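PDB 1XV5: DNA alpha-glucosyltransferase from Enterobacteria phage T4, which is a phage glucosyltransferase of the GT-B clan, with two Rossmann-like parallel sheets, and holds uridine-5'-diphosphate in this model. Local coordinates for residues A[59-62]-A[63-66]; A[147-150]-A[151-155]; A[330-333]-A[334-337]; A[353-356]-A[357-361]; A[386-389]-A[390-394]. All coordinates share one frame; numbering follows the deposited sequence.

Interaction 1: residues A[59-62]-A[63-66]; sequences PVIL and AKEY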
loop_
_atom_site.group_PDB
_atom_site.type_symbol
_atom_site.label_atom_id
_atom_site.label_comp_id
_atom_site.label_asym_id
_atom_site.label_seq_id
_atom_site.Cartn_x
_atom_site.Cartn_y
_atom_site.Cartn_z
ATOM N N PRO A 59 -3.219 -11.509 18.167
ATOM C CA PRO A 59 -3.558 -10.215 18.757
ATOM C C PRO A 59 -3.092 -10.133 20.207
ATOM O O PRO A 59 -3.041 -11.143 20.908
ATOM C CB PRO A 59 -5.076 -10.178 18.636
ATOM C CG PRO A 59 -5.444 -11.605 18.852
ATOM C CD PRO A 59 -4.418 -12.353 18.025
ATOM N N VAL A 60 -2.737 -8.933 20.646
ATOM C CA VAL A 60 -2.296 -8.733 22.014
ATOM C C VAL A 60 -2.664 -7.329 22.466
ATOM O O VAL A 60 -2.506 -6.360 21.721
ATOM C CB VAL A 60 -0.766 -8.947 22.155
ATOM C CG1 VAL A 60 -0.009 -7.930 21.316
ATOM C CG2 VAL A 60 -0.359 -8.848 23.617
ATOM N N ILE A 61 -3.187 -7.226 23.683
ATOM C CA ILE A 61 -3.566 -5.934 24.233
ATOM C C ILE A 61 -2.358 -5.411 24.991
ATOM O O ILE A 61 -2.051 -5.879 26.087
ATOM C CB ILE A 61 -4.753 -6.062 25.203
ATOM C CG1 ILE A 61 -5.894 -6.831 24.530
ATOM C CG2 ILE A 61 -5.232 -4.678 25.614
ATOM C CD1 ILE A 61 -7.053 -7.147 25.458
ATOM N N LEU A 62 -1.668 -4.447 24.396
ATOM C CA LEU A 62 -0.475 -3.880 25.006
ATOM C C LEU A 62 -0.732 -3.302 26.390
ATOM O O LEU A 62 0.066 -3.491 27.304
ATOM C CB LEU A 62 0.116 -2.796 24.098
ATOM C CG LEU A 62 0.629 -3.249 22.726
ATOM C CD1 LEU A 62 1.148 -2.043 21.958
ATOM C CD2 LEU A 62 1.730 -4.280 22.895
ATOM N N ALA A 63 -1.851 -2.602 26.538
ATOM C CA ALA A 63 -2.196 -1.983 27.810
ATOM C C ALA A 63 -2.506 -2.971 28.930
ATOM O O ALA A 63 -2.443 -2.610 30.106
ATOM C CB ALA A 63 -3.377 -1.041 27.619
ATOM N N LYS A 64 -2.823 -4.216 28.583
ATOM C CA LYS A 64 -3.173 -5.198 29.604
ATOM C C LYS A 64 -2.484 -6.554 29.498
ATOM O O LYS A 64 -2.623 -7.393 30.389
ATOM C CB LYS A 64 -4.686 -5.407 29.603
ATOM C CG LYS A 64 -5.474 -4.115 29.724
ATOM C CD LYS A 64 -6.962 -4.378 29.707
ATOM C CE LYS A 64 -7.755 -3.092 29.865
ATOM N NZ LYS A 64 -9.220 -3.353 29.891
ATOM N N GLU A 65 -1.743 -6.771 28.418
ATOM C CA GLU A 65 -1.054 -8.041 28.227
ATOM C C GLU A 65 0.427 -7.848 27.928
ATOM O O GLU A 65 0.973 -8.477 27.022
ATOM C CB GLU A 65 -1.720 -8.828 27.097
ATOM C CG GLU A 65 -3.074 -9.413 27.471
ATOM C CD GLU A 65 -3.801 -10.026 26.286
ATOM O OE1 GLU A 65 -4.722 -10.842 26.512
ATOM O OE2 GLU A 65 -3.466 -9.686 25.132
ATOM N N TYR A 66 1.075 -6.983 28.700
ATOM C CA TYR A 66 2.494 -6.711 28.506
ATOM C C TYR A 66 3.343 -7.978 28.519
ATOM O O TYR A 66 4.203 -8.166 27.657
ATOM C CB TYR A 66 3.005 -5.740 29.576
ATOM C CG TYR A 66 4.507 -5.567 29.543
ATOM C CD1 TYR A 66 5.336 -6.334 30.363
ATOM C CD2 TYR A 66 5.105 -4.684 28.645
ATOM C CE1 TYR A 66 6.723 -6.228 30.285
ATOM C CE2 TYR A 66 6.489 -4.572 28.557
ATOM C CZ TYR A 66 7.291 -5.347 29.379
ATOM O OH TYR A 66 8.659 -5.240 29.288
HETATM O O HOH W 1 -4.215 -11.776 23.581
#

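Interaction 2: residues A[147-150]-A[151-155]; sequences FNKV and LMKEW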
loop_
_atom_site.group_PDB
_atom_site.type_symbol
_atom_site.label_atom_id
_atom_site.label_comp_id
_atom_site.label_asym_id
_atom_site.label_seq_id
_atom_site.Cartn_x
_atom_site.Cartn_y
_atom_site.Cartn_z
ATOM N N PHE A 147 9.990 11.528 6.420
ATOM C CA PHE A 147 10.607 10.721 7.469
ATOM C C PHE A 147 12.114 10.953 7.502
ATOM O O PHE A 147 12.691 11.185 8.565
ATOM C CB PHE A 147 10.328 9.233 7.239
ATOM C CG PHE A 147 11.011 8.327 8.232
ATOM C CD1 PHE A 147 10.549 8.228 9.542
ATOM C CD2 PHE A 147 12.127 7.589 7.861
ATOM C CE1 PHE A 147 11.191 7.407 10.469
ATOM C CE2 PHE A 147 12.780 6.764 8.780
ATOM C CZ PHE A 147 12.311 6.673 10.086
ATOM N N ASN A 148 12.743 10.889 6.330
ATOM C CA ASN A 148 14.189 11.080 6.207
ATOM C C ASN A 148 14.651 12.521 6.412
ATOM O O ASN A 148 15.594 12.782 7.163
ATOM C CB ASN A 148 14.674 10.623 4.821
ATOM C CG ASN A 148 14.774 9.115 4.693
ATOM O OD1 ASN A 148 13.817 8.391 4.960
ATOM N ND2 ASN A 148 15.942 8.633 4.265
ATOM N N LYS A 149 13.984 13.453 5.739
ATOM C CA LYS A 149 14.366 14.860 5.791
ATOM C C LYS A 149 13.829 15.708 6.934
ATOM O O LYS A 149 14.402 16.750 7.250
ATOM C CB LYS A 149 14.012 15.527 4.460
ATOM C CG LYS A 149 14.697 14.895 3.252
ATOM C CD LYS A 149 16.214 14.944 3.385
ATOM C CE LYS A 149 16.901 14.362 2.162
ATOM N NZ LYS A 149 18.382 14.472 2.254
ATOM N N VAL A 150 12.742 15.283 7.561
ATOM C CA VAL A 150 12.187 16.070 8.651
ATOM C C VAL A 150 12.343 15.414 10.019
ATOM O O VAL A 150 13.030 15.949 10.889
ATOM C CB VAL A 150 10.692 16.386 8.403
ATOM C CG1 VAL A 150 10.147 17.250 9.528
ATOM C CG2 VAL A 150 10.532 17.107 7.070
ATOM N N LEU A 151 11.718 14.257 10.210
ATOM C CA LEU A 151 11.791 13.571 11.495
ATOM C C LEU A 151 13.189 13.112 11.892
ATOM O O LEU A 151 13.624 13.350 13.019
ATOM C CB LEU A 151 10.826 12.380 11.521
ATOM C CG LEU A 151 9.337 12.720 11.649
ATOM C CD1 LEU A 151 8.866 13.469 10.413
ATOM C CD2 LEU A 151 8.532 11.441 11.827
ATOM N N MET A 152 13.896 12.457 10.977
ATOM C CA MET A 152 15.241 11.975 11.271
ATOM C C MET A 152 16.187 13.099 11.677
ATOM O O MET A 152 16.978 12.948 12.610
ATOM C CB MET A 152 15.819 11.231 10.064
ATOM C CG MET A 152 15.274 9.822 9.878
ATOM S SD MET A 152 15.600 8.756 11.302
ATOM C CE MET A 152 17.376 8.542 11.167
ATOM N N LYS A 153 16.112 14.224 10.976
ATOM C CA LYS A 153 16.976 15.351 11.289
ATOM C C LYS A 153 16.519 16.032 12.569
ATOM O O LYS A 153 17.282 16.761 13.202
ATOM C CB LYS A 153 16.994 16.345 10.126
ATOM C CG LYS A 153 17.618 15.762 8.865
ATOM C CD LYS A 153 17.865 16.813 7.797
ATOM C CE LYS A 153 18.588 16.201 6.605
ATOM N NZ LYS A 153 18.935 17.210 5.567
ATOM N N GLU A 154 15.274 15.775 12.955
ATOM C CA GLU A 154 14.718 16.355 14.169
ATOM C C GLU A 154 15.156 15.539 15.381
ATOM O O GLU A 154 15.391 16.088 16.458
ATOM C CB GLU A 154 13.193 16.387 14.089
ATOM C CG GLU A 154 12.522 17.035 15.286
ATOM C CD GLU A 154 11.019 17.139 15.123
ATOM O OE1 GLU A 154 10.572 17.726 14.115
ATOM O OE2 GLU A 154 10.286 16.638 16.001
ATOM N N TRP A 155 15.266 14.227 15.200
ATOM C CA TRP A 155 15.682 13.349 16.287
ATOM C C TRP A 155 17.203 13.323 16.399
ATOM O O TRP A 155 17.752 13.064 17.469
ATOM C CB TRP A 155 15.160 11.926 16.063
ATOM C CG TRP A 155 13.662 11.820 16.001
ATOM C CD1 TRP A 155 12.758 12.451 16.810
ATOM C CD2 TRP A 155 12.898 10.998 15.111
ATOM N NE1 TRP A 155 11.478 12.071 16.478
ATOM C CE2 TRP A 155 11.535 11.180 15.438
ATOM C CE3 TRP A 155 13.232 10.123 14.068
ATOM C CZ2 TRP A 155 10.505 10.518 14.760
ATOM C CZ3 TRP A 155 12.207 9.465 13.393
ATOM C CH2 TRP A 155 10.861 9.668 13.743
#

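Interaction 3: residues A[330-333]-A[334-337]; sequences LKFR and VDNT. With EDO (1,2-ethanediol), chain F.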
loop_
_atom_site.group_PDB
_atom_site.type_symbol
_atom_site.label_atom_id
_atom_site.label_comp_id
_atom_site.label_asym_id
_atom_site.label_seq_id
_atom_site.Cartn_x
_atom_site.Cartn_y
_atom_site.Cartn_z
ATOM N N LEU A 330 8.813 7.847 -10.540
ATOM C CA LEU A 330 9.296 6.587 -9.985
ATOM C C LEU A 330 10.316 5.952 -10.920
ATOM O O LEU A 330 10.216 6.086 -12.136
ATOM C CB LEU A 330 8.134 5.615 -9.763
ATOM C CG LEU A 330 7.242 5.894 -8.552
ATOM C CD1 LEU A 330 6.049 4.960 -8.579
ATOM C CD2 LEU A 330 8.049 5.708 -7.267
ATOM N N LYS A 331 11.288 5.256 -10.337
ATOM C CA LYS A 331 12.332 4.595 -11.109
ATOM C C LYS A 331 12.206 3.071 -11.075
ATOM O O LYS A 331 11.985 2.474 -10.022
ATOM C CB LYS A 331 13.711 5.003 -10.587
ATOM C CG LYS A 331 14.027 6.483 -10.736
ATOM C CD LYS A 331 15.463 6.769 -10.334
ATOM C CE LYS A 331 15.799 8.247 -10.439
ATOM N NZ LYS A 331 15.110 9.058 -9.396
ATOM N N PHE A 332 12.366 2.464 -12.247
ATOM C CA PHE A 332 12.282 1.015 -12.431
ATOM C C PHE A 332 13.362 0.325 -11.595
ATOM O O PHE A 332 14.524 0.718 -11.621
ATOM C CB PHE A 332 12.466 0.715 -13.927
ATOM C CG PHE A 332 12.176 -0.705 -14.330
ATOM C CD1 PHE A 332 11.249 -1.483 -13.640
ATOM C CD2 PHE A 332 12.781 -1.238 -15.464
ATOM C CE1 PHE A 332 10.926 -2.771 -14.079
ATOM C CE2 PHE A 332 12.469 -2.517 -15.914
ATOM C CZ PHE A 332 11.537 -3.289 -15.220
ATOM N N ARG A 333 12.974 -0.703 -10.848
ATOM C CA ARG A 333 13.923 -1.426 -10.002
ATOM C C ARG A 333 15.105 -1.975 -10.802
ATOM O O ARG A 333 16.246 -1.967 -10.334
ATOM C CB ARG A 333 13.213 -2.590 -9.303
ATOM C CG ARG A 333 14.060 -3.324 -8.252
ATOM C CD ARG A 333 13.371 -4.615 -7.798
ATOM N NE ARG A 333 13.239 -5.554 -8.911
ATOM C CZ ARG A 333 14.210 -6.356 -9.336
ATOM N NH1 ARG A 333 15.394 -6.353 -8.733
ATOM N NH2 ARG A 333 14.009 -7.133 -10.390
ATOM N N VAL A 334 14.824 -2.437 -12.015
ATOM C CA VAL A 334 15.847 -3.043 -12.858
ATOM C C VAL A 334 16.943 -2.127 -13.390
ATOM O O VAL A 334 18.125 -2.429 -13.231
ATOM C CB VAL A 334 15.202 -3.789 -14.047
ATOM C CG1 VAL A 334 16.284 -4.348 -14.969
ATOM C CG2 VAL A 334 14.323 -4.922 -13.528
ATOM N N ASP A 335 16.576 -1.016 -14.022
ATOM C CA ASP A 335 17.605 -0.135 -14.567
ATOM C C ASP A 335 17.570 1.315 -14.089
ATOM O O ASP A 335 18.312 2.155 -14.595
ATOM C CB ASP A 335 17.574 -0.178 -16.095
ATOM C CG ASP A 335 16.242 0.246 -16.659
ATOM O OD1 ASP A 335 15.492 0.942 -15.949
ATOM O OD2 ASP A 335 15.956 -0.108 -17.819
ATOM N N ASN A 336 16.700 1.605 -13.127
ATOM C CA ASN A 336 16.598 2.940 -12.538
ATOM C C ASN A 336 16.120 4.059 -13.468
ATOM O O ASN A 336 16.414 5.234 -13.238
ATOM C CB ASN A 336 17.949 3.314 -11.922
ATOM C CG ASN A 336 17.816 4.273 -10.755
ATOM O OD1 ASN A 336 16.926 4.125 -9.918
ATOM N ND2 ASN A 336 18.718 5.251 -10.682
ATOM N N THR A 337 15.390 3.694 -14.516
ATOM C CA THR A 337 14.856 4.681 -15.452
ATOM C C THR A 337 13.383 4.910 -15.105
ATOM O O THR A 337 12.745 4.054 -14.494
ATOM C CB THR A 337 14.961 4.190 -16.910
ATOM O OG1 THR A 337 14.282 2.939 -17.039
ATOM C CG2 THR A 337 16.421 4.001 -17.310
HETATM C C1 EDO F . 16.814 -9.172 -10.969
HETATM O O1 EDO F . 16.368 -8.047 -11.744
HETATM C C2 EDO F . 17.294 -8.752 -9.574
HETATM O O2 EDO F . 18.515 -7.996 -9.632
HETATM O O HOH W 2 16.170 1.545 -9.388
#

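Interaction 4: residues A[353-356]-A[357-361]; sequences DMES and TFERI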
loop_
_atom_site.group_PDB
_atom_site.type_symbol
_atom_site.label_atom_id
_atom_site.label_comp_id
_atom_site.label_asym_id
_atom_site.label_seq_id
_atom_site.Cartn_x
_atom_site.Cartn_y
_atom_site.Cartn_z
ATOM N N ASP A 353 -4.364 15.831 -20.853
ATOM C CA ASP A 353 -4.794 15.295 -22.135
ATOM C C ASP A 353 -5.571 14.005 -21.902
ATOM O O ASP A 353 -5.169 12.927 -22.345
ATOM C CB ASP A 353 -3.594 15.028 -23.047
ATOM C CG ASP A 353 -4.008 14.752 -24.484
ATOM O OD1 ASP A 353 -3.118 14.521 -25.328
ATOM O OD2 ASP A 353 -5.222 14.766 -24.771
ATOM N N MET A 354 -6.683 14.121 -21.187
ATOM C CA MET A 354 -7.507 12.959 -20.902
ATOM C C MET A 354 -8.100 12.392 -22.187
ATOM O O MET A 354 -8.444 11.211 -22.255
ATOM C CB MET A 354 -8.616 13.329 -19.916
ATOM C CG MET A 354 -8.096 13.606 -18.510
ATOM S SD MET A 354 -9.397 13.954 -17.322
ATOM C CE MET A 354 -9.533 15.736 -17.495
ATOM N N GLU A 355 -8.213 13.233 -23.210
ATOM C CA GLU A 355 -8.754 12.776 -24.479
ATOM C C GLU A 355 -7.844 11.680 -25.025
ATOM O O GLU A 355 -8.313 10.635 -25.469
ATOM C CB GLU A 355 -8.840 13.930 -25.482
ATOM C CG GLU A 355 -9.460 13.525 -26.807
ATOM C CD GLU A 355 -9.606 14.687 -27.770
ATOM O OE1 GLU A 355 -10.083 14.461 -28.903
ATOM O OE2 GLU A 355 -9.248 15.824 -27.398
ATOM N N SER A 356 -6.540 11.924 -24.977
ATOM C CA SER A 356 -5.567 10.952 -25.460
ATOM C C SER A 356 -5.643 9.682 -24.618
ATOM O O SER A 356 -5.520 8.573 -25.137
ATOM C CB SER A 356 -4.155 11.538 -25.389
ATOM O OG SER A 356 -3.193 10.590 -25.813
ATOM N N THR A 357 -5.839 9.854 -23.316
ATOM C CA THR A 357 -5.941 8.718 -22.412
ATOM C C THR A 357 -7.145 7.856 -22.782
ATOM O O THR A 357 -7.038 6.637 -22.891
ATOM C CB THR A 357 -6.096 9.185 -20.951
ATOM O OG1 THR A 357 -4.931 9.920 -20.561
ATOM C CG2 THR A 357 -6.277 7.992 -20.021
ATOM N N PHE A 358 -8.295 8.486 -22.983
ATOM C CA PHE A 358 -9.484 7.721 -23.327
ATOM C C PHE A 358 -9.370 7.089 -24.713
ATOM O O PHE A 358 -9.909 6.013 -24.953
ATOM C CB PHE A 358 -10.735 8.596 -23.252
ATOM C CG PHE A 358 -12.006 7.830 -23.457
ATOM C CD1 PHE A 358 -12.268 6.689 -22.701
ATOM C CD2 PHE A 358 -12.933 8.231 -24.415
ATOM C CE1 PHE A 358 -13.432 5.956 -22.894
ATOM C CE2 PHE A 358 -14.103 7.507 -24.619
ATOM C CZ PHE A 358 -14.353 6.367 -23.857
ATOM N N GLU A 359 -8.662 7.751 -25.623
ATOM C CA GLU A 359 -8.492 7.206 -26.966
ATOM C C GLU A 359 -7.740 5.882 -26.907
ATOM O O GLU A 359 -8.056 4.946 -27.639
ATOM C CB GLU A 359 -7.748 8.202 -27.859
ATOM C CG GLU A 359 -8.584 9.426 -28.207
ATOM C CD GLU A 359 -9.837 9.071 -28.994
ATOM O OE1 GLU A 359 -10.760 9.909 -29.064
ATOM O OE2 GLU A 359 -9.898 7.954 -29.551
ATOM N N ARG A 360 -6.755 5.798 -26.020
ATOM C CA ARG A 360 -5.978 4.574 -25.874
ATOM C C ARG A 360 -6.872 3.486 -25.276
ATOM O O ARG A 360 -6.810 2.324 -25.676
ATOM C CB ARG A 360 -4.760 4.830 -24.981
ATOM C CG ARG A 360 -3.832 3.625 -24.798
ATOM C CD ARG A 360 -3.340 3.052 -26.128
ATOM N NE ARG A 360 -2.280 2.066 -25.921
ATOM C CZ ARG A 360 -1.772 1.287 -26.871
ATOM N NH1 ARG A 360 -2.224 1.364 -28.116
ATOM N NH2 ARG A 360 -0.805 0.427 -26.574
ATOM N N ILE A 361 -7.712 3.876 -24.323
ATOM C CA ILE A 361 -8.630 2.942 -23.688
ATOM C C ILE A 361 -9.592 2.375 -24.732
ATOM O O ILE A 361 -9.861 1.174 -24.758
ATOM C CB ILE A 361 -9.426 3.645 -22.564
ATOM C CG1 ILE A 361 -8.486 3.952 -21.396
ATOM C CG2 ILE A 361 -10.595 2.777 -22.116
ATOM C CD1 ILE A 361 -9.124 4.777 -20.281
#

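Interaction 5: residues A[386-389]-A[390-394]; sequences QDSS and FCFKE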
loop_
_atom_site.group_PDB
_atom_site.type_symbol
_atom_site.label_atom_id
_atom_site.label_comp_id
_atom_site.label_asym_id
_atom_site.label_seq_id
_atom_site.Cartn_x
_atom_site.Cartn_y
_atom_site.Cartn_z
ATOM N N GLN A 386 8.464 -5.025 -8.874
ATOM C CA GLN A 386 8.205 -5.153 -7.442
ATOM C C GLN A 386 7.731 -6.498 -6.889
ATOM O O GLN A 386 7.082 -6.535 -5.842
ATOM C CB GLN A 386 7.206 -4.045 -7.059
ATOM C CG GLN A 386 7.372 -3.460 -5.667
ATOM C CD GLN A 386 6.750 -2.076 -5.550
ATOM O OE1 GLN A 386 7.113 -1.157 -6.293
ATOM N NE2 GLN A 386 5.812 -1.918 -4.618
ATOM N N ASP A 387 8.047 -7.604 -7.560
ATOM C CA ASP A 387 7.628 -8.904 -7.032
ATOM C C ASP A 387 8.427 -9.213 -5.763
ATOM O O ASP A 387 9.589 -8.826 -5.645
ATOM C CB ASP A 387 7.868 -10.024 -8.043
ATOM C CG ASP A 387 7.288 -11.356 -7.583
ATOM O OD1 ASP A 387 6.050 -11.520 -7.636
ATOM O OD2 ASP A 387 8.067 -12.236 -7.153
ATOM N N SER A 388 7.803 -9.917 -4.823
ATOM C CA SER A 388 8.462 -10.280 -3.570
ATOM C C SER A 388 9.767 -11.045 -3.787
ATOM O O SER A 388 10.722 -10.884 -3.024
ATOM C CB SER A 388 7.525 -11.134 -2.710
ATOM O OG SER A 388 6.384 -10.399 -2.306
ATOM N N SER A 389 9.806 -11.878 -4.825
ATOM C CA SER A 389 10.995 -12.678 -5.104
ATOM C C SER A 389 12.244 -11.824 -5.272
ATOM O O SER A 389 13.357 -12.279 -4.995
ATOM C CB SER A 389 10.781 -13.549 -6.352
ATOM O OG SER A 389 10.677 -12.767 -7.528
ATOM N N PHE A 390 12.057 -10.587 -5.718
ATOM C CA PHE A 390 13.162 -9.660 -5.915
ATOM C C PHE A 390 13.378 -8.730 -4.723
ATOM O O PHE A 390 14.458 -8.689 -4.135
ATOM C CB PHE A 390 12.916 -8.772 -7.138
ATOM C CG PHE A 390 12.769 -9.523 -8.426
ATOM C CD1 PHE A 390 13.818 -10.283 -8.930
ATOM C CD2 PHE A 390 11.583 -9.449 -9.152
ATOM C CE1 PHE A 390 13.689 -10.956 -10.144
ATOM C CE2 PHE A 390 11.443 -10.118 -10.365
ATOM C CZ PHE A 390 12.499 -10.873 -10.863
ATOM N N CYS A 391 12.334 -7.981 -4.379
ATOM C CA CYS A 391 12.415 -6.990 -3.317
ATOM C C CYS A 391 12.667 -7.502 -1.904
ATOM O O CYS A 391 13.494 -6.938 -1.195
ATOM C CB CYS A 391 11.168 -6.108 -3.346
ATOM S SG CYS A 391 10.842 -5.404 -4.991
ATOM N N PHE A 392 11.967 -8.551 -1.479
ATOM C CA PHE A 392 12.202 -9.064 -0.133
ATOM C C PHE A 392 13.604 -9.665 -0.008
ATOM O O PHE A 392 14.182 -9.695 1.083
ATOM C CB PHE A 392 11.117 -10.077 0.264
ATOM C CG PHE A 392 9.884 -9.435 0.848
ATOM C CD1 PHE A 392 8.619 -9.727 0.345
ATOM C CD2 PHE A 392 9.993 -8.522 1.895
ATOM C CE1 PHE A 392 7.478 -9.115 0.874
ATOM C CE2 PHE A 392 8.858 -7.901 2.433
ATOM C CZ PHE A 392 7.600 -8.201 1.919
ATOM N N LYS A 393 14.158 -10.128 -1.125
ATOM C CA LYS A 393 15.514 -10.672 -1.120
ATOM C C LYS A 393 16.468 -9.499 -0.906
ATOM O O LYS A 393 17.404 -9.580 -0.109
ATOM C CB LYS A 393 15.827 -11.359 -2.452
ATOM C CG LYS A 393 17.311 -11.658 -2.664
ATOM C CD LYS A 393 17.857 -12.576 -1.586
ATOM C CE LYS A 393 19.372 -12.718 -1.678
ATOM N NZ LYS A 393 19.816 -13.157 -3.026
ATOM N N GLU A 394 16.215 -8.403 -1.620
ATOM C CA GLU A 394 17.037 -7.205 -1.496
ATOM C C GLU A 394 17.023 -6.727 -0.041
ATOM O O GLU A 394 18.063 -6.404 0.529
ATOM C CB GLU A 394 16.498 -6.087 -2.400
ATOM C CG GLU A 394 17.327 -4.804 -2.362
ATOM C CD GLU A 394 16.672 -3.650 -3.110
ATOM O OE1 GLU A 394 16.278 -3.840 -4.281
ATOM O OE2 GLU A 394 16.558 -2.553 -2.524
#

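Interaction 1: residues A[59-62]-A[63-66]
Ile61 and Glu65 face each other across a tight reversal: the Ile61 carbonyl O takes Lys64 N at 3.1 Å, closing a type I beta turn, and is also approached by Glu65 N, at an unusually short distance that leaves the detail of that bond doubtful. This is the strand-to-helix link of a Rossmann-like unit, carrying the chain from edge strand 58-60 into helix 66-73, with Glu65 at the N-cap position. Outside the turn, the two carboxylate oxygens of Asp42 take Leu62 N and Ala63 N, tying the bend to the chain just past strand 34-40. The Glu65 side chain folds back along the turn, extended beyond CG, and runs past Val60 in the opposite direction. Val60 CG2 lies 3.6 Å from Glu65 OE2. That oxygen accepts the Ile61 N-H at 2.9 Å in a nearly straight bond (174°), on its anti side and 34° out of the carboxylate plane. A water completes the grip, donating to Glu65 OE2 at 2.7 Å and to Pro59 O at 3.0 Å.

Interaction 2: residues A[147-150]-A[151-155]
Met152 curls back over Phe147, the residue five positions before it on the same helix. Its CB rests 3.3 Å from Asn148 O, and the next atom, CG, comes to 3.2 Å from Phe147 O while also lying over one face of the Phe147 ring, displaced toward the rim near CE2. The bend at chi2 (-60°) turns SD to 4.1 Å from Phe147 CZ, an oblique Met-aromatic contact with the sulfur 4.7 Å from the ring centroid. The same sulfur lies at the edge of the Trp155 indole, near its plane. The backbone beneath is a wider pi-type turn in helix 146-155, the helix of the beta-alpha-beta unit between strands 137-140 and 172-174: Met152 N bonds to Phe147 O at 3.0 Å, a five-residue step. On the buried side, Phe147 CE1 meets the edge of the indole at Trp155 CZ3, 3.7 Å away, with the ring planes 68° apart. Phe147 also leans on Ile138, and Met152 on Val132 and Val172, so helix 128-134 and the sheet cover this side. Toward solvent, Lys149 and Lys153 run side by side in the same direction, NZ of Lys149 4.3 Å from NZ of Lys153, a pair that is probably mildly repulsive; Lys153 also has a long, weak ion pair with Glu158.

Interaction 3: residues A[330-333]-A[334-337]
The Phe332 ring carries Val334 CB over one face, 3.9 Å from the ring centroid, in a CH-pi contact, while Val334 CG2 reaches on to CZ. At the ring edge sits Asp335 OD1, 3.5 Å from Phe332 CD2, with the carboxylate steeply inclined to the ring (78°). Two backbone bonds fold the loop into this shape: Phe332 N to Thr337 O at 2.8 Å, nearly straight, and Asn336 N to Phe332 O at 2.8 Å. Asp335 adds an Asx turn, its OD1 accepting from Thr337 N at 3.1 Å; a chi1 of 59° sets CG between the backbone N and the carbonyl carbon and points the carboxylate at that N-H. On the solvent side the Asn336 amide lies across the aliphatic part of Lys331, OD1 3.1 Å from Lys331 CD, and a water donates both to this OD1 and to Phe332 O. The Arg333 guanidinium passes near Val334 CG2, and its NH2 donates to the 1,2-ethanediol O1 at 2.9 Å. Further out, Phe332 stacks on Phe381 and meets His342 edge-to-face, while Arg333 NH2 also bonds to Gln384 O; thus the loop between helix 324-329 and strand 347-349 is packed against the end of helix 368-386.

Interaction 4: residues A[353-356]-A[357-361]
Asp353 opens helix 354-365, its carbonyl O accepting Thr357 N at 3.3 Å. It is also the N-cap: with CG anti to the backbone N (chi1 -168°), the carboxylate swings over the first turn, where OD2 takes Ser356 N at 3.1 Å, the donor standing well above the carboxylate plane. Next, Met354 O binds Phe358 N at 2.8 Å and is also brushed by Thr357 CB, while the Met354 side chain leaves this contact for Lys221 and Phe222 on helix 212-223. Glu355 follows, its O accepting Glu359 N at 2.9 Å. With CG of Glu359 anti to its carbonyl carbon (chi1 -70°), that atom comes to 3.0 Å from the same Glu355 O, and the two acid chains pass with CG of Glu355 4.4 Å from CG of Glu359. Ser356 closes the segment, passing its O to Arg360 N at 3.2 Å. Inward, Thr357 rests on Ile347, and its OG1 bonds to Asp350 N, fixing the start of the helix to the chain just beyond strand 347-349. On the outer side the carboxylates of Glu355 and Glu359 come close, OE1 of one 4.6 Å from OE1 of the other. That like-charge approach is probably eased by Lys362, which forms a salt bridge with Glu359 OE1, while the acidic cap at Asp353 would suit the positive end of the helix dipole.

Interaction 5: residues A[386-389]-A[390-394]
Asp387 and Phe390 meet where helix 388-399 begins: Asp387 CB lies 3.9 Å from Phe390 CD2, and Asp387 O accepts both Phe390 N and, at 3.1 Å, Cys391 N. Asp387 is the N-cap. Its chi1 of -173° carries the carboxylate over the first turn, where OD2 takes the backbone N of Ser389 at 2.9 Å and the hydroxyl OG of Ser389 at 2.7 Å. For that, Ser389 holds OG between its backbone N and carbonyl carbon (chi1 67°), a rotamer that also leaves OG 3.8 Å above the centre of the Phe390 ring face. Ser388 instead sets OG anti to its carbonyl carbon (chi1 -65°) and presents it to the edge of Phe392, 3.5 Å from CD1. Cys391 tucks its sulfur back under the turn, SG 3.6 Å from Gln386 CA. Around them, Phe392 meets Trp27 and Phe20 on helix 17-30, Phe390 meets Tyr383 edge-to-face, and the Gln386 amide bonds to Pro177 O and Leu306 N. With OD2 gripped by two donors and OD1 taking Ile181 N, the buried Asp387 carboxylate is well supplied with partners, and the N-terminal end of the helix probably helps to stabilise its negative charge.

Overall arrangement
All five contacts are local: two turns (1 and 3), two helix starts (4 and 5) and a stretch within a helix (2), spread over both halves of the GT-B fold. Interactions 1 and 2 belong to the sheet containing strand 3-8, interactions 3 and 4 to the one ending in strand 347-349, with interactions 1 and 4 about 52 Å apart between centres. Interaction 5 is the most buried, its helix packing on helix 17-30 of the first half while its entry bonds to Leu306 of the second. Interactions 3 and 5 are the one pair that touch: Arg333 forms a cation-pi contact with Phe390. Carboxylates organise interactions 1, 3, 4 and 5 through backbone N-H groups, whereas interaction 2 relies on aromatic and sulfur packing inward and lysines outward.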